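Local coordinates for protein glyceraldehyde-3-phosphate dehydrogenase (Sulfolobus solfataricus, PDB 1B7G) that catalyses the phosphorylating oxidation of D-glyceraldehyde 3-phosphate in glycolysis, using NADP in marked preference to NAD, at residues A115-S120 against L129-I134; C123-A128 against M319-S324. The protein carries 1 engineered substitution. All coordinates share one frame; numbering follows the deposited sequence.

Interaction 1: A115-S120 against L129-I134; sequences ADISFS and LGKKYI
A mixed contact, polar around Asp116 and apolar around Ile134, joins the neighbouring parallel strands 118-119 and 133-136 and the residues leading into them, which helix 121-128 connects as a beta-alpha-beta unit at one edge of the seven-stranded Rossmann-type sheet. Asp116, ahead of the first strand, carries the polar part. Asp116 N donates to Tyr133 O over 2.9 Å, meeting that oxygen from above the carbonyl plane. Its side chain accepts in turn: with CG anti to the carbonyl carbon (chi1 -48°), Asp116 OD2 receives Tyr133 N at 3.1 Å, the N-H lying above the carboxylate plane and the bond bent to 140° at the hydrogen. A water also donates to Asp116 OD2, at 2.7 Å, and accepts from Lys132 N, so this oxygen accepts from Tyr133 N and, through the water, is also linked to the amide before it. Further along, Ile134 CA approaches Ile117 O in a CH...O contact of 3.5 Å.

The apolar part runs from Ile117 and Lys131 to Phe119 and Ile134. Ile117 CG2 lies 3.8 Å from Lys131 CG, whose chain, bent at chi2, crosses the isoleucine at about a right angle. The same methyl packs against Ile134 CG1, the two isoleucines side by side and pointing the same way. Ile134 CG2, anti to its own backbone N, presses on Phe119 CB at 3.4 Å. Lys131 NZ and Lys132 NZ stay 6.3 and 6.2 Å from Asp116 OD2, so their charges probably favour the ionised carboxylate only at a distance, while direct and water-mediated hydrogen bonds from backbone N-H groups hold it in place.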
loop_
_atom_site.group_PDB
_atom_site.type_symbol
_atom_site.label_atom_id
_atom_site.label_comp_id
_atom_site.label_asym_id
_atom_site.label_seq_id
_atom_site.Cartn_x
_atom_site.Cartn_y
_atom_site.Cartn_z
ATOM N N ALA A 115 7.027 -7.041 -32.015
ATOM C CA ALA A 115 8.383 -6.591 -31.860
ATOM C C ALA A 115 9.378 -7.358 -32.736
ATOM O O ALA A 115 9.036 -8.348 -33.346
ATOM C CB ALA A 115 8.818 -6.861 -30.400
ATOM N N ASP A 116 10.636 -6.940 -32.666
ATOM C CA ASP A 116 11.722 -7.599 -33.349
ATOM C C ASP A 116 12.386 -8.597 -32.384
ATOM O O ASP A 116 13.185 -9.373 -32.833
ATOM C CB ASP A 116 12.812 -6.669 -33.872
ATOM C CG ASP A 116 12.272 -5.487 -34.644
ATOM O OD1 ASP A 116 11.386 -5.694 -35.491
ATOM O OD2 ASP A 116 12.684 -4.344 -34.332
ATOM N N ILE A 117 12.058 -8.505 -31.098
ATOM C CA ILE A 117 12.620 -9.476 -30.167
ATOM C C ILE A 117 11.865 -9.384 -28.833
ATOM O O ILE A 117 11.257 -8.348 -28.586
ATOM C CB ILE A 117 14.110 -9.204 -29.974
ATOM C CG1 ILE A 117 14.827 -10.400 -29.363
ATOM C CG2 ILE A 117 14.304 -7.923 -29.137
ATOM C CD1 ILE A 117 16.326 -10.260 -29.190
ATOM N N SER A 118 11.882 -10.447 -28.049
ATOM C CA SER A 118 11.302 -10.337 -26.681
ATOM C C SER A 118 12.514 -10.221 -25.771
ATOM O O SER A 118 13.607 -10.650 -26.164
ATOM C CB SER A 118 10.438 -11.559 -26.304
ATOM O OG SER A 118 9.289 -11.527 -27.115
ATOM N N PHE A 119 12.323 -9.718 -24.557
ATOM C CA PHE A 119 13.432 -9.352 -23.699
ATOM C C PHE A 119 13.222 -9.606 -22.227
ATOM O O PHE A 119 12.165 -9.384 -21.660
ATOM C CB PHE A 119 13.530 -7.780 -23.858
ATOM C CG PHE A 119 14.495 -7.039 -22.992
ATOM C CD1 PHE A 119 14.203 -6.622 -21.719
ATOM C CD2 PHE A 119 15.723 -6.637 -23.526
ATOM C CE1 PHE A 119 15.084 -5.901 -20.950
ATOM C CE2 PHE A 119 16.648 -5.930 -22.759
ATOM C CZ PHE A 119 16.331 -5.535 -21.468
ATOM N N SER A 120 14.290 -9.864 -21.528
ATOM C CA SER A 120 14.436 -9.857 -20.110
ATOM C C SER A 120 15.901 -9.517 -19.832
ATOM O O SER A 120 16.714 -10.311 -20.301
ATOM C CB SER A 120 14.039 -11.184 -19.440
ATOM O OG SER A 120 13.730 -10.928 -18.056
ATOM N N LEU A 129 20.195 -5.498 -28.277
ATOM C CA LEU A 129 20.884 -4.211 -28.549
ATOM C C LEU A 129 20.557 -3.719 -29.939
ATOM O O LEU A 129 20.612 -4.492 -30.906
ATOM C CB LEU A 129 22.395 -4.389 -28.390
ATOM C CG LEU A 129 22.968 -4.176 -26.991
ATOM C CD1 LEU A 129 24.423 -4.608 -26.920
ATOM C CD2 LEU A 129 22.866 -2.697 -26.587
ATOM N N GLY A 130 20.051 -2.502 -30.076
ATOM C CA GLY A 130 19.751 -1.977 -31.424
ATOM C C GLY A 130 18.426 -2.359 -31.980
ATOM O O GLY A 130 18.008 -1.855 -33.041
ATOM N N LYS A 131 17.668 -3.266 -31.329
ATOM C CA LYS A 131 16.349 -3.596 -31.882
ATOM C C LYS A 131 15.446 -2.401 -31.720
ATOM O O LYS A 131 15.369 -1.856 -30.622
ATOM C CB LYS A 131 15.741 -4.863 -31.272
ATOM C CG LYS A 131 16.702 -6.065 -31.400
ATOM C CD LYS A 131 16.736 -6.494 -32.879
ATOM C CE LYS A 131 17.633 -7.725 -33.037
ATOM N NZ LYS A 131 17.770 -8.087 -34.473
ATOM N N LYS A 132 14.750 -2.033 -32.813
ATOM C CA LYS A 132 13.892 -0.858 -32.722
ATOM C C LYS A 132 12.623 -1.132 -31.946
ATOM O O LYS A 132 11.963 -0.195 -31.489
ATOM C CB LYS A 132 13.564 -0.367 -34.158
ATOM C CG LYS A 132 14.867 0.115 -34.836
ATOM C CD LYS A 132 14.633 0.329 -36.326
ATOM C CE LYS A 132 15.951 0.621 -37.036
ATOM N NZ LYS A 132 16.825 -0.591 -37.105
ATOM N N TYR A 133 12.166 -2.388 -31.965
ATOM C CA TYR A 133 10.913 -2.812 -31.332
ATOM C C TYR A 133 11.185 -4.020 -30.457
ATOM O O TYR A 133 11.805 -4.984 -30.940
ATOM C CB TYR A 133 9.803 -3.073 -32.358
ATOM C CG TYR A 133 9.520 -1.786 -33.128
ATOM C CD1 TYR A 133 8.899 -0.705 -32.513
ATOM C CD2 TYR A 133 9.973 -1.655 -34.438
ATOM C CE1 TYR A 133 8.658 0.478 -33.214
ATOM C CE2 TYR A 133 9.765 -0.468 -35.125
ATOM C CZ TYR A 133 9.134 0.583 -34.511
ATOM O OH TYR A 133 8.941 1.762 -35.218
ATOM N N ILE A 134 10.998 -3.878 -29.160
ATOM C CA ILE A 134 11.364 -4.906 -28.169
ATOM C C ILE A 134 10.123 -5.262 -27.352
ATOM O O ILE A 134 9.390 -4.363 -26.942
ATOM C CB ILE A 134 12.466 -4.371 -27.236
ATOM C CG1 ILE A 134 13.800 -4.194 -27.993
ATOM C CG2 ILE A 134 12.683 -5.272 -26.022
ATOM C CD1 ILE A 134 14.968 -3.785 -27.102
HETATM O O HOH W 1 14.993 -3.545 -35.427
#

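Interaction 2: C123-A128 against M319-S324; sequences CNYNEA and MSAEDS
Helix 121-128, the crossover helix of a beta-alpha-beta unit in the Rossmann-type domain, reaches through Tyr125 to the N-terminal end of helix 321-331. Met319 supplies the polar contact: Met319 O accepts from Tyr125 OH at 2.8 Å, lying near the ring plane at the phenol's edge, while the hydroxyl sits above the carbonyl plane. Ser320 is the N-cap, and its OG receives Asp323 N in a nearly straight bond (169°). Ala321 opens the helix against the aromatic ring. Ala321 CA makes a CH-pi contact over the face of the Tyr125 ring, 3.5 Å from its centroid, and Ala321 CB lies 3.4 Å from Tyr125 CD1. The tyrosine reaches this position with CG anti to its backbone N (chi1 177°), which carries the ring out toward the second helix. Beside the ring, a water bridges the two helices, donating to Asn126 OD1 at 2.5 Å and accepting from Ala321 N at 2.9 Å. An alanine in place of Tyr125 would remove the donor to Met319 O and the ring over Ala321, and would probably loosen the packing of helix 121-128 on the start of helix 321-331. One turn on, Ser324 OG bonds Asp310 and Arg313 of helix 304-315, and Arg313 and Ala314 of that helix also touch Tyr125. Ser324 CB, by contrast, lies 3.7 Å from Tyr125 OH.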
loop_
_atom_site.group_PDB
_atom_site.type_symbol
_atom_site.label_atom_id
_atom_site.label_comp_id
_atom_site.label_asym_id
_atom_site.label_seq_id
_atom_site.Cartn_x
_atom_site.Cartn_y
_atom_site.Cartn_z
ATOM N N CYS A 123 18.745 -11.954 -19.124
ATOM C CA CYS A 123 19.012 -13.021 -20.050
ATOM C C CYS A 123 19.540 -12.611 -21.431
ATOM O O CYS A 123 20.421 -13.330 -21.887
ATOM C CB CYS A 123 17.775 -13.922 -20.356
ATOM S SG CYS A 123 17.012 -14.602 -18.861
ATOM N N ASN A 124 18.973 -11.634 -22.118
ATOM C CA ASN A 124 19.381 -11.395 -23.498
ATOM C C ASN A 124 19.433 -9.935 -23.897
ATOM O O ASN A 124 19.076 -9.556 -25.026
ATOM C CB ASN A 124 18.420 -12.185 -24.430
ATOM C CG ASN A 124 17.036 -11.571 -24.432
ATOM O OD1 ASN A 124 16.676 -10.893 -23.456
ATOM N ND2 ASN A 124 16.301 -11.722 -25.526
ATOM N N TYR A 125 19.921 -9.089 -23.005
ATOM C CA TYR A 125 20.092 -7.664 -23.349
ATOM C C TYR A 125 20.999 -7.526 -24.588
ATOM O O TYR A 125 20.623 -6.864 -25.549
ATOM C CB TYR A 125 20.719 -6.961 -22.161
ATOM C CG TYR A 125 21.043 -5.492 -22.315
ATOM C CD1 TYR A 125 22.198 -5.042 -22.994
ATOM C CD2 TYR A 125 20.218 -4.553 -21.757
ATOM C CE1 TYR A 125 22.446 -3.678 -23.082
ATOM C CE2 TYR A 125 20.471 -3.204 -21.816
ATOM C CZ TYR A 125 21.615 -2.763 -22.491
ATOM O OH TYR A 125 21.843 -1.408 -22.538
ATOM N N ASN A 126 22.107 -8.272 -24.581
ATOM C CA ASN A 126 23.036 -8.219 -25.718
ATOM C C ASN A 126 22.351 -8.565 -27.014
ATOM O O ASN A 126 22.611 -7.910 -28.036
ATOM C CB ASN A 126 24.285 -9.058 -25.504
ATOM C CG ASN A 126 25.167 -8.575 -24.403
ATOM O OD1 ASN A 126 25.117 -7.390 -24.056
ATOM N ND2 ASN A 126 25.936 -9.453 -23.742
ATOM N N GLU A 127 21.428 -9.561 -27.025
ATOM C CA GLU A 127 20.731 -9.881 -28.249
ATOM C C GLU A 127 19.761 -8.812 -28.671
ATOM O O GLU A 127 19.449 -8.689 -29.869
ATOM C CB GLU A 127 19.974 -11.232 -28.137
ATOM C CG GLU A 127 20.879 -12.431 -28.177
ATOM C CD GLU A 127 21.637 -12.718 -26.904
ATOM O OE1 GLU A 127 21.549 -12.026 -25.861
ATOM O OE2 GLU A 127 22.401 -13.715 -26.927
ATOM N N ALA A 128 19.239 -8.003 -27.764
ATOM C CA ALA A 128 18.263 -6.985 -28.074
ATOM C C ALA A 128 18.905 -5.616 -28.402
ATOM O O ALA A 128 18.144 -4.702 -28.743
ATOM C CB ALA A 128 17.284 -6.772 -26.905
ATOM N N MET A 319 24.443 1.820 -23.695
ATOM C CA MET A 319 25.513 1.328 -22.850
ATOM C C MET A 319 25.422 -0.196 -22.678
ATOM O O MET A 319 24.528 -0.822 -23.246
ATOM C CB MET A 319 25.448 1.971 -21.460
ATOM C CG MET A 319 24.135 1.623 -20.724
ATOM S SD MET A 319 24.070 2.503 -19.154
ATOM C CE MET A 319 23.656 4.147 -19.689
ATOM N N SER A 320 26.348 -0.768 -21.946
ATOM C CA SER A 320 26.429 -2.222 -21.843
ATOM C C SER A 320 25.258 -2.739 -20.987
ATOM O O SER A 320 24.687 -1.923 -20.282
ATOM C CB SER A 320 27.757 -2.653 -21.264
ATOM O OG SER A 320 27.854 -2.464 -19.861
ATOM N N ALA A 321 25.057 -4.059 -20.997
ATOM C CA ALA A 321 24.032 -4.712 -20.203
ATOM C C ALA A 321 24.275 -4.425 -18.729
ATOM O O ALA A 321 23.412 -4.020 -17.954
ATOM C CB ALA A 321 24.066 -6.228 -20.441
ATOM N N GLU A 322 25.542 -4.597 -18.365
ATOM C CA GLU A 322 25.983 -4.386 -17.005
ATOM C C GLU A 322 25.867 -2.934 -16.560
ATOM O O GLU A 322 25.409 -2.641 -15.425
ATOM C CB GLU A 322 27.392 -4.921 -16.831
ATOM C CG GLU A 322 27.747 -5.133 -15.363
ATOM C CD GLU A 322 27.269 -6.508 -14.883
ATOM O OE1 GLU A 322 26.567 -7.241 -15.625
ATOM O OE2 GLU A 322 27.647 -6.868 -13.755
ATOM N N ASP A 323 26.319 -1.997 -17.385
ATOM C CA ASP A 323 26.169 -0.578 -17.043
ATOM C C ASP A 323 24.698 -0.193 -16.855
ATOM O O ASP A 323 24.363 0.564 -15.931
ATOM C CB ASP A 323 26.764 0.306 -18.153
ATOM C CG ASP A 323 28.288 0.325 -18.073
ATOM O OD1 ASP A 323 28.862 -0.041 -17.029
ATOM O OD2 ASP A 323 28.927 0.687 -19.065
ATOM N N SER A 324 23.841 -0.562 -17.791
ATOM C CA SER A 324 22.415 -0.241 -17.732
ATOM C C SER A 324 21.773 -0.835 -16.468
ATOM O O SER A 324 21.251 -0.131 -15.602
ATOM C CB SER A 324 21.640 -0.777 -18.929
ATOM O OG SER A 324 20.288 -0.361 -18.928
HETATM O O HOH W 2 26.450 -5.441 -23.110
#

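How the interactions relate
Helix 121-128 ties the two interactions together: it follows strand 118-119 and precedes strand 133-136 of interaction 1, and it is itself one partner in interaction 2. Asn124 joins them directly, its ND2 probably hydrogen-bonded to Ser118 O, while Ile117 and Ile134 pack on the helix backbone at Glu127 and Ala128. Both contacts are partly buried. Interaction 1 grades from a polar, exposed end at Asp116 to buried Ile134 and Phe119, and links runs close in sequence. Interaction 2 spans 190 intervening residues with a smaller interface, dominated by one buried aromatic ring. Each includes a water bridge to a backbone amide, through a carboxylate in one and a carboxamide in the other.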